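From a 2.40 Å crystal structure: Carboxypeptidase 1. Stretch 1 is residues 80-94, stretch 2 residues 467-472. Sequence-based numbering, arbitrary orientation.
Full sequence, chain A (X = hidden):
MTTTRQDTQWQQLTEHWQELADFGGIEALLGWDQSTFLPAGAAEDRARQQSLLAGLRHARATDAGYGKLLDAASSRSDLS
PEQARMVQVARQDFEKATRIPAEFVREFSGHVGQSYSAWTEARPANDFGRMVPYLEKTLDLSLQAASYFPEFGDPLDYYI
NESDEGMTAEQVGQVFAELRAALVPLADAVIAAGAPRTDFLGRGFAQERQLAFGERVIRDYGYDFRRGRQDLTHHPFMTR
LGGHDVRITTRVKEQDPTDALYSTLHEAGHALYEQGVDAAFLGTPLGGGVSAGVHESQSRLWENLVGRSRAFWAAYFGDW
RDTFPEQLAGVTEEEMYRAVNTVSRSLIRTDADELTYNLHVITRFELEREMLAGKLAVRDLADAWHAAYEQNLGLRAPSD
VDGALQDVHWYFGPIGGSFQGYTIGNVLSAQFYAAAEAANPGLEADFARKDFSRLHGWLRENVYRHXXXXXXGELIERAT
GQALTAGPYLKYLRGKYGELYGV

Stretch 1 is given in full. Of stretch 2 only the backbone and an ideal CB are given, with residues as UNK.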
# COMPACT_ATOMS: atom_id res chain seq x y z
N SER A 80 26.28 26.67 -7.14
CA SER A 80 25.27 27.68 -6.87
C SER A 80 24.89 27.68 -5.39
O SER A 80 25.14 26.70 -4.68
CB SER A 80 24.02 27.44 -7.72
OG SER A 80 23.42 26.21 -7.37
N PRO A 81 24.29 28.77 -4.91
CA PRO A 81 23.85 28.79 -3.50
C PRO A 81 22.97 27.61 -3.13
O PRO A 81 23.06 27.12 -2.00
CB PRO A 81 23.11 30.13 -3.39
CG PRO A 81 23.77 31.00 -4.43
CD PRO A 81 24.09 30.07 -5.58
N GLU A 82 22.10 27.16 -4.03
CA GLU A 82 21.25 26.01 -3.72
C GLU A 82 22.05 24.72 -3.68
O GLU A 82 21.85 23.89 -2.78
CB GLU A 82 20.11 25.90 -4.72
CG GLU A 82 19.15 27.06 -4.64
CD GLU A 82 18.04 26.94 -5.64
OE1 GLU A 82 17.18 27.85 -5.67
OE2 GLU A 82 18.05 25.96 -6.41
N GLN A 83 22.95 24.51 -4.65
CA GLN A 83 23.73 23.29 -4.65
C GLN A 83 24.64 23.23 -3.43
O GLN A 83 24.78 22.19 -2.79
CB GLN A 83 24.56 23.18 -5.93
CG GLN A 83 23.74 23.00 -7.20
CD GLN A 83 24.59 23.17 -8.46
OE1 GLN A 83 25.55 23.94 -8.47
NE2 GLN A 83 24.22 22.46 -9.52
N ALA A 84 25.24 24.37 -3.07
CA ALA A 84 26.06 24.42 -1.87
C ALA A 84 25.23 24.11 -0.63
O ALA A 84 25.70 23.43 0.28
CB ALA A 84 26.73 25.79 -1.75
N ARG A 85 24.01 24.64 -0.57
CA ARG A 85 23.13 24.37 0.56
C ARG A 85 22.72 22.89 0.61
O ARG A 85 22.66 22.29 1.69
CB ARG A 85 21.90 25.28 0.50
CG ARG A 85 20.85 25.03 1.58
CD ARG A 85 21.35 25.23 3.00
NE ARG A 85 20.24 25.03 3.92
CZ ARG A 85 20.35 24.86 5.24
NH1 ARG A 85 21.54 24.88 5.82
NH2 ARG A 85 19.26 24.67 5.98
N MET A 86 22.45 22.28 -0.56
CA MET A 86 22.18 20.84 -0.58
C MET A 86 23.33 20.07 0.02
O MET A 86 23.14 19.15 0.83
CB MET A 86 21.93 20.36 -2.01
CG MET A 86 20.61 20.77 -2.62
SD MET A 86 20.42 20.09 -4.28
CE MET A 86 20.58 18.36 -3.90
N VAL A 87 24.56 20.43 -0.36
CA VAL A 87 25.74 19.75 0.17
C VAL A 87 25.85 20.00 1.66
O VAL A 87 26.14 19.07 2.43
CB VAL A 87 26.99 20.22 -0.59
CG1 VAL A 87 28.25 19.71 0.08
CG2 VAL A 87 26.93 19.74 -2.03
N GLN A 88 25.62 21.23 2.10
CA GLN A 88 25.68 21.52 3.52
C GLN A 88 24.66 20.69 4.29
O GLN A 88 24.97 20.10 5.33
CB GLN A 88 25.47 23.02 3.76
CG GLN A 88 25.58 23.42 5.22
CD GLN A 88 25.24 24.88 5.46
OE1 GLN A 88 24.19 25.36 5.03
NE2 GLN A 88 26.14 25.59 6.12
N VAL A 89 23.42 20.65 3.79
CA VAL A 89 22.38 19.86 4.44
C VAL A 89 22.73 18.37 4.41
O VAL A 89 22.57 17.66 5.42
CB VAL A 89 21.02 20.15 3.78
CG1 VAL A 89 19.98 19.10 4.20
CG2 VAL A 89 20.55 21.56 4.14
N ALA A 90 23.20 17.87 3.27
CA ALA A 90 23.59 16.47 3.18
C ALA A 90 24.70 16.14 4.17
O ALA A 90 24.68 15.07 4.80
CB ALA A 90 24.01 16.12 1.76
N ARG A 91 25.68 17.03 4.31
CA ARG A 91 26.77 16.76 5.25
C ARG A 91 26.30 16.83 6.69
O ARG A 91 26.77 16.07 7.54
CB ARG A 91 27.94 17.74 5.03
CG ARG A 91 28.48 17.77 3.61
CD ARG A 91 30.01 17.65 3.55
NE ARG A 91 30.72 18.83 4.03
CZ ARG A 91 31.57 18.84 5.05
NH1 ARG A 91 31.83 17.72 5.72
NH2 ARG A 91 32.16 19.97 5.41
N GLN A 92 25.36 17.73 7.00
CA GLN A 92 24.81 17.77 8.35
C GLN A 92 24.03 16.50 8.66
O GLN A 92 24.15 15.95 9.76
CB GLN A 92 23.93 19.01 8.53
CG GLN A 92 24.71 20.31 8.52
CD GLN A 92 23.82 21.55 8.47
OE1 GLN A 92 22.59 21.46 8.41
NE2 GLN A 92 24.46 22.72 8.48
N ASP A 93 23.24 16.01 7.70
CA ASP A 93 22.57 14.72 7.89
C ASP A 93 23.60 13.61 8.00
O ASP A 93 23.50 12.73 8.87
CB ASP A 93 21.61 14.42 6.73
CG ASP A 93 20.48 15.44 6.60
OD1 ASP A 93 20.23 16.23 7.55
OD2 ASP A 93 19.83 15.44 5.54
N PHE A 94 24.62 13.64 7.15
CA PHE A 94 25.66 12.63 7.21
C PHE A 94 26.39 12.67 8.55
O PHE A 94 26.76 11.63 9.10
CB PHE A 94 26.64 12.81 6.06
CG PHE A 94 27.65 11.70 5.96
CD1 PHE A 94 28.84 11.77 6.66
CD2 PHE A 94 27.41 10.60 5.16
CE1 PHE A 94 29.78 10.74 6.56
CE2 PHE A 94 28.34 9.57 5.07
CZ PHE A 94 29.52 9.65 5.77
N UNK A 467 11.37 24.09 0.95
CA UNK A 467 11.73 22.88 1.66
C UNK A 467 12.75 23.16 2.75
O UNK A 467 12.49 23.97 3.65
CB UNK A 467 12.27 21.83 0.68
N UNK A 468 13.93 22.54 2.67
CA UNK A 468 14.98 22.73 3.66
C UNK A 468 16.04 23.74 3.21
O UNK A 468 17.07 23.88 3.88
CB UNK A 468 15.64 21.39 3.97
N UNK A 469 15.79 24.47 2.12
CA UNK A 469 16.77 25.43 1.58
C UNK A 469 17.20 26.45 2.63
O UNK A 469 18.38 26.82 2.69
CB UNK A 469 16.19 26.16 0.37
N UNK A 470 16.27 26.94 3.44
CA UNK A 470 16.59 27.86 4.53
C UNK A 470 16.45 27.16 5.87
O UNK A 470 15.64 26.24 6.02
CB UNK A 470 15.69 29.09 4.48
N UNK A 471 17.23 27.60 6.86
CA UNK A 471 17.01 27.14 8.22
C UNK A 471 15.66 27.64 8.71
O UNK A 471 15.11 28.62 8.19
CB UNK A 471 18.13 27.61 9.15
N UNK A 472 15.09 26.99 9.73
CA UNK A 472 13.80 27.46 10.26
C UNK A 472 13.80 28.95 10.57
O UNK A 472 12.88 29.67 10.14
CB UNK A 472 13.44 26.68 11.53

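Stretch 1 is a helix from 81 onward, capped by Ser80, whose OG accepts from Gln83 N at 3.2 Å. The side marked by Pro81, Arg85, Val89 and Asp93 faces the irregular segment 467-472.

Position 467 has phi 53° and psi -120°. A positive phi by itself favours glycine, and nothing of the helix lies within 5.5 Å of the ideal CB, so the helix sets no limit here, and the backbone angles are the visible reason for glycine. The residue is Gly467, the first to leave helical angles after a preceding helix.

At position 468 the CA-to-CB bond points sideways, with the ideal CB 4.9 Å from Val89 CG1. The carboxylate of Asp93 lies farther along the helix, beyond Val89. A short aliphatic residue could meet the valine; a long cationic one, lysine or arginine, could also pass it and reach the charge. The residue is Arg468. Its NH1 donates to Asp93 OD2 at 3.0 Å and its NH2 to Asp93 OD1 at 3.1 Å, a two-pronged salt bridge, with OD2 near the guanidinium plane, while Val89 CG1 sits over one face of the group, 3.5 Å from NH1. The backbone contributes too: Arg85 NH2 donates to the carbonyl O of 468 at 3.1 Å.

At position 469 the backbones come closest, its CA lying 6.5 Å from Arg85 CA. Its carbonyl O takes a weak hydrogen bond from Arg85 NE at 2.9 Å. The CA-to-CB bond points away, so a small residue would leave the helix alone; a long flexible one could turn back toward the first turn, where Pro81 O and the aliphatic part of Glu82 are within reach. Arg469 does so, with chi1 t and chi2 p, bringing NE to 3.8 Å from Glu82 CG and NH1 to 3.8 Å from Arg85 CG. Pro81 O lies over one face of the guanidinium rather than at its edge, so this is packing, and two arginines meet through the methylene of one.

Position 470 points away, with no helix atom within 5.5 Å of its ideal CB; many residues would suit. It is Trp470, whose nearest side-chain atom, CB, is 5.9 Å from Arg85 NH2; the indole lies farther off.

At 471 the bond runs sideways, the ideal CB 4.5 Å from Arg85 NH2. Phi -66° and psi 159° suit an N-cap, so serine, threonine, aspartate or asparagine would fit. Thr471 caps the following helix and places CG2 3.7 Å from Arg85 NH2.

Position 472, at phi -50°, begins that helix, where proline is readily accepted. Pro472 makes no contact with stretch 1.

Stretch 2 (467-472) GRRWTP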
# COMPACT_ATOMS: atom_id res chain seq x y z
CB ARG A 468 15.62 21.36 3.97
CG ARG A 468 14.61 20.34 4.54
CD ARG A 468 15.20 18.95 4.82
NE ARG A 468 16.05 18.87 6.00
CZ ARG A 468 17.03 17.98 6.16
NH1 ARG A 468 17.31 17.09 5.21
NH2 ARG A 468 17.73 17.97 7.29
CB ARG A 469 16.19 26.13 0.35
CG ARG A 469 16.85 27.45 -0.03
CD ARG A 469 18.16 27.21 -0.71
NE ARG A 469 18.88 28.43 -1.10
CZ ARG A 469 19.72 29.10 -0.32
NH1 ARG A 469 19.93 28.71 0.93
NH2 ARG A 469 20.35 30.16 -0.78
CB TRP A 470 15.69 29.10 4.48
CG TRP A 470 15.70 29.80 3.15
CD1 TRP A 470 14.70 29.83 2.22
CD2 TRP A 470 16.77 30.60 2.61
NE1 TRP A 470 15.09 30.59 1.14
CE2 TRP A 470 16.35 31.07 1.36
CE3 TRP A 470 18.04 30.95 3.08
CZ2 TRP A 470 17.16 31.88 0.55
CZ3 TRP A 470 18.85 31.75 2.29
CH2 TRP A 470 18.40 32.21 1.04
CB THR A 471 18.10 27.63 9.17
OG1 THR A 471 17.99 29.05 9.37
CG2 THR A 471 19.47 27.33 8.61
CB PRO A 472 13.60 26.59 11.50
CG PRO A 472 14.35 25.31 11.18
CD PRO A 472 15.56 25.75 10.39
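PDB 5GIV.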